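Local coordinates for chitinase (Paenibacillus sp. FPU-7, PDB 5GZT), which probably hydrolyses internal beta-1,4 linkages of chitin and chitodextrins, as an endo-acting chitinase with two glycosyl hydrolase family 18 domains, at residues F52-A65 against S72-L86. Residues are numbered along the deposited sequence; the frame is centred on the assembly and turned at random.
Sequences FEKVVLKDLLPANA and SFTDVDVAASANPQL. With NA (sodium ion), chain C.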
# COMPACT_ATOMS: atom_id res chain seq x y z
N PHE B 52 -56.27 29.03 3.07
CA PHE B 52 -56.51 28.81 1.64
C PHE B 52 -55.47 27.89 1.07
O PHE B 52 -54.34 27.81 1.58
CB PHE B 52 -56.49 30.09 0.83
CG PHE B 52 -57.45 31.10 1.29
CD1 PHE B 52 -58.77 31.03 0.91
CD2 PHE B 52 -57.01 32.16 2.08
CE1 PHE B 52 -59.68 32.01 1.31
CE2 PHE B 52 -57.89 33.15 2.51
CZ PHE B 52 -59.23 33.09 2.11
N GLU B 53 -55.84 27.20 -0.01
CA GLU B 53 -54.84 26.39 -0.74
C GLU B 53 -54.89 26.60 -2.25
O GLU B 53 -54.07 27.35 -2.78
CB GLU B 53 -54.92 24.92 -0.30
CG GLU B 53 -54.28 24.72 1.07
CD GLU B 53 -54.18 23.29 1.51
OE1 GLU B 53 -55.22 22.63 1.47
OE2 GLU B 53 -53.09 22.87 1.91
N LYS B 54 -55.84 25.97 -2.92
CA LYS B 54 -55.99 26.09 -4.34
C LYS B 54 -56.91 27.27 -4.69
O LYS B 54 -57.97 27.52 -4.05
CB LYS B 54 -56.46 24.75 -4.96
CG LYS B 54 -56.63 24.76 -6.50
CD LYS B 54 -56.77 23.37 -7.17
CE LYS B 54 -57.55 23.40 -8.51
NZ LYS B 54 -56.86 24.05 -9.65
N VAL B 55 -56.51 28.01 -5.72
CA VAL B 55 -57.26 29.12 -6.22
C VAL B 55 -57.25 29.06 -7.74
O VAL B 55 -56.17 28.84 -8.32
CB VAL B 55 -56.60 30.46 -5.77
CG1 VAL B 55 -57.41 31.64 -6.26
CG2 VAL B 55 -56.41 30.52 -4.26
N VAL B 56 -58.39 29.33 -8.37
CA VAL B 56 -58.52 29.29 -9.81
C VAL B 56 -59.30 30.49 -10.19
O VAL B 56 -60.37 30.69 -9.62
CB VAL B 56 -59.39 28.06 -10.33
CG1 VAL B 56 -59.36 28.01 -11.87
CG2 VAL B 56 -58.97 26.74 -9.74
N LEU B 57 -58.83 31.27 -11.18
CA LEU B 57 -59.56 32.37 -11.77
C LEU B 57 -60.20 31.76 -13.00
O LEU B 57 -59.47 31.31 -13.91
CB LEU B 57 -58.62 33.54 -12.18
CG LEU B 57 -58.12 34.36 -10.97
CD1 LEU B 57 -57.35 33.48 -10.01
CD2 LEU B 57 -57.31 35.54 -11.43
N LYS B 58 -61.53 31.67 -13.03
CA LYS B 58 -62.23 30.90 -14.11
C LYS B 58 -62.63 31.77 -15.23
O LYS B 58 -62.54 33.02 -15.11
CB LYS B 58 -63.45 30.19 -13.59
CG LYS B 58 -63.12 28.98 -12.74
CD LYS B 58 -63.39 27.69 -13.48
CE LYS B 58 -63.10 26.54 -12.57
NZ LYS B 58 -62.99 25.31 -13.35
N ASP B 59 -63.06 31.15 -16.34
CA ASP B 59 -63.41 31.92 -17.55
C ASP B 59 -64.63 32.89 -17.30
O ASP B 59 -64.81 33.85 -18.05
CB ASP B 59 -63.59 31.01 -18.84
CG ASP B 59 -63.56 31.82 -20.17
OD1 ASP B 59 -62.68 32.69 -20.44
OD2 ASP B 59 -64.46 31.61 -21.00
N LEU B 60 -65.42 32.65 -16.24
CA LEU B 60 -66.56 33.53 -15.86
C LEU B 60 -66.08 34.91 -15.27
O LEU B 60 -66.87 35.89 -15.24
CB LEU B 60 -67.50 32.77 -14.90
CG LEU B 60 -67.90 31.29 -15.30
CD1 LEU B 60 -67.64 30.24 -14.18
CD2 LEU B 60 -69.33 31.18 -15.86
N LEU B 61 -64.80 34.99 -14.83
CA LEU B 61 -64.19 36.25 -14.39
C LEU B 61 -64.47 37.41 -15.34
O LEU B 61 -64.11 37.33 -16.49
CB LEU B 61 -62.66 36.12 -14.24
CG LEU B 61 -62.03 37.27 -13.45
CD1 LEU B 61 -62.37 37.10 -11.98
CD2 LEU B 61 -60.52 37.28 -13.57
N PRO B 62 -65.09 38.50 -14.84
CA PRO B 62 -65.41 39.59 -15.78
C PRO B 62 -64.20 40.43 -16.14
O PRO B 62 -63.20 40.43 -15.40
CB PRO B 62 -66.46 40.45 -15.02
CG PRO B 62 -66.93 39.63 -13.89
CD PRO B 62 -65.90 38.56 -13.60
N ALA B 63 -64.32 41.15 -17.25
CA ALA B 63 -63.31 42.09 -17.66
C ALA B 63 -63.02 43.08 -16.50
O ALA B 63 -63.91 43.36 -15.68
CB ALA B 63 -63.78 42.82 -18.90
N ASN B 64 -61.76 43.52 -16.41
CA ASN B 64 -61.22 44.40 -15.34
C ASN B 64 -61.58 44.01 -13.91
O ASN B 64 -61.61 44.88 -13.05
CB ASN B 64 -61.63 45.86 -15.60
CG ASN B 64 -61.13 46.41 -16.93
OD1 ASN B 64 -59.93 46.45 -17.20
ND2 ASN B 64 -62.05 46.86 -17.76
N ALA B 65 -61.88 42.74 -13.64
CA ALA B 65 -62.12 42.32 -12.26
C ALA B 65 -60.80 42.48 -11.42
O ALA B 65 -59.72 42.30 -11.96
CB ALA B 65 -62.58 40.87 -12.22
N SER B 72 -50.41 32.11 1.94
CA SER B 72 -49.57 30.95 1.50
C SER B 72 -50.46 30.03 0.70
O SER B 72 -51.40 29.49 1.26
CB SER B 72 -49.01 30.18 2.68
OG SER B 72 -47.99 29.28 2.25
N PHE B 73 -50.20 29.90 -0.62
CA PHE B 73 -51.10 29.16 -1.49
C PHE B 73 -50.37 27.98 -2.12
O PHE B 73 -49.15 27.88 -2.12
CB PHE B 73 -51.76 30.07 -2.51
CG PHE B 73 -52.51 31.23 -1.93
CD1 PHE B 73 -51.85 32.40 -1.57
CD2 PHE B 73 -53.88 31.18 -1.77
CE1 PHE B 73 -52.55 33.48 -1.05
CE2 PHE B 73 -54.59 32.26 -1.22
CZ PHE B 73 -53.92 33.41 -0.87
N THR B 74 -51.14 27.03 -2.63
CA THR B 74 -50.52 25.85 -3.26
C THR B 74 -50.47 26.13 -4.77
O THR B 74 -49.46 26.63 -5.26
CB THR B 74 -51.31 24.56 -2.88
OG1 THR B 74 -52.71 24.77 -3.09
CG2 THR B 74 -51.07 24.22 -1.45
N ASP B 75 -51.57 25.82 -5.46
CA ASP B 75 -51.70 25.93 -6.87
C ASP B 75 -52.62 27.08 -7.08
O ASP B 75 -53.75 27.10 -6.54
CB ASP B 75 -52.35 24.68 -7.53
CG ASP B 75 -51.50 23.43 -7.41
OD1 ASP B 75 -50.38 23.39 -7.91
OD2 ASP B 75 -51.97 22.45 -6.86
N VAL B 76 -52.15 28.01 -7.89
CA VAL B 76 -52.98 29.13 -8.28
C VAL B 76 -52.93 29.16 -9.78
O VAL B 76 -51.85 29.25 -10.35
CB VAL B 76 -52.43 30.46 -7.78
CG1 VAL B 76 -53.28 31.64 -8.30
CG2 VAL B 76 -52.33 30.43 -6.29
N ASP B 77 -54.11 29.24 -10.36
CA ASP B 77 -54.36 29.04 -11.74
C ASP B 77 -55.11 30.17 -12.37
O ASP B 77 -56.27 30.39 -11.98
CB ASP B 77 -55.27 27.80 -11.82
CG ASP B 77 -54.66 26.74 -12.57
OD1 ASP B 77 -53.70 26.10 -12.05
OD2 ASP B 77 -55.15 26.63 -13.69
N VAL B 78 -54.54 30.82 -13.38
CA VAL B 78 -55.19 31.92 -14.06
C VAL B 78 -55.64 31.32 -15.39
O VAL B 78 -54.82 31.09 -16.28
CB VAL B 78 -54.23 33.08 -14.27
CG1 VAL B 78 -54.92 34.25 -14.90
CG2 VAL B 78 -53.51 33.43 -12.99
N ALA B 79 -56.96 31.15 -15.53
CA ALA B 79 -57.57 30.42 -16.64
C ALA B 79 -58.80 31.22 -17.08
O ALA B 79 -59.95 30.76 -16.96
CB ALA B 79 -57.97 29.03 -16.12
N ALA B 80 -58.56 32.45 -17.51
CA ALA B 80 -59.65 33.40 -17.69
C ALA B 80 -59.30 34.25 -18.87
O ALA B 80 -58.23 34.88 -18.90
CB ALA B 80 -59.87 34.22 -16.40
N SER B 81 -60.16 34.21 -19.91
CA SER B 81 -59.92 34.96 -21.17
C SER B 81 -60.12 36.47 -21.10
O SER B 81 -59.65 37.22 -22.00
CB SER B 81 -60.78 34.37 -22.33
OG SER B 81 -62.17 34.58 -22.09
N ALA B 82 -60.76 36.97 -20.05
CA ALA B 82 -61.08 38.41 -19.99
C ALA B 82 -59.87 39.28 -19.51
O ALA B 82 -60.00 40.06 -18.54
CB ALA B 82 -62.33 38.63 -19.11
N ASN B 83 -58.75 39.19 -20.23
CA ASN B 83 -57.52 39.98 -19.92
C ASN B 83 -57.23 40.08 -18.39
O ASN B 83 -57.24 41.17 -17.80
CB ASN B 83 -57.58 41.35 -20.59
CG ASN B 83 -58.05 41.26 -22.05
OD1 ASN B 83 -57.46 40.54 -22.89
ND2 ASN B 83 -59.16 41.95 -22.34
N PRO B 84 -57.04 38.93 -17.76
CA PRO B 84 -57.00 38.86 -16.32
C PRO B 84 -55.72 39.53 -15.77
O PRO B 84 -54.71 39.48 -16.42
CB PRO B 84 -57.04 37.36 -16.03
CG PRO B 84 -56.44 36.70 -17.24
CD PRO B 84 -56.69 37.62 -18.39
N GLN B 85 -55.84 40.19 -14.61
CA GLN B 85 -54.73 40.56 -13.78
C GLN B 85 -54.90 39.90 -12.43
O GLN B 85 -55.95 40.03 -11.81
CB GLN B 85 -54.69 42.06 -13.56
CG GLN B 85 -53.49 42.50 -12.70
CD GLN B 85 -53.22 43.98 -12.87
OE1 GLN B 85 -53.26 44.52 -13.99
NE2 GLN B 85 -52.95 44.66 -11.77
N LEU B 86 -53.82 39.24 -11.97
CA LEU B 86 -53.67 38.66 -10.63
C LEU B 86 -52.67 39.53 -9.89
O LEU B 86 -51.49 39.71 -10.34
CB LEU B 86 -53.21 37.20 -10.68
CG LEU B 86 -52.95 36.56 -9.34
CD1 LEU B 86 -54.26 36.47 -8.60
CD2 LEU B 86 -52.30 35.22 -9.37
NA NA C . -52.69 28.73 3.15
O HOH W 1 -62.50 35.61 -18.15
O HOH W 2 -60.47 40.14 -15.76
O HOH W 3 -59.43 42.95 -17.95
O HOH W 4 -58.54 40.98 -14.06
O HOH W 5 -56.68 42.44 -10.54
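V55 and L57 meet V76 and V78 across two successive coils of a parallel beta-solenoid, a worked example of how such a fold stacks aliphatic side chains on its inner face, V55 over V76 and L57 over V78. Strands 55-57 and 75-78 run parallel, their axes 4.7 Å apart, and the backbone ladder passes from D75 O through V55 and D77 to L57 and A79 N. Its straightest rung within the strands, L57 N to D77 O, spans 2.8 Å at an N-H...O angle of 168°.

Packing is tight on the inner face. CG2 of V55 lies anti to the carbonyl carbon (chi1 -179°), which turns this branch to F73 CD2 at 3.6 Å. The F73 ring lies side by side with that of F52, their planes 23° apart but slid so far that overlap is slight; the closer touch is F52 CB to F73 CE2, 3.5 Å. Further along, L57 CD2 approaches both V78 CG1 and L86 CD1; I36 of strand 34-36 lies against V55 and L61, and I107 of strand 106-109 against V78 and L86. L61 CB on A80 CB, 4.0 Å, extends this packing. At the corner, T74 N donates to E53 O from above the carbonyl plane, and nearby the carbonyl oxygens of F52 and S72 share a sodium ion with E44 and T50.

The solvent side is looser, at K54, D75 and D77 and where 62-65 faces 82-85. K54 NZ stays 4.5 Å from D77 OD1, beyond a salt bridge, whereas D75 OD1 forms one with R95 of strand 92-98. D59 OD1 accepts from S81 N and, at 2.6 Å, from S81 OG. Beyond it the A82 methyl still touches L61 O, but water does much of the bridging: one molecule joins D59 O and L61 O to A82 N, another P62 O to A82 O. Apolar stacking and direct backbone bonds thus hold the strands in register, the cation probably offsets the crowding of carbonyl oxygens at one corner, and water bridges part of the gap between the loops.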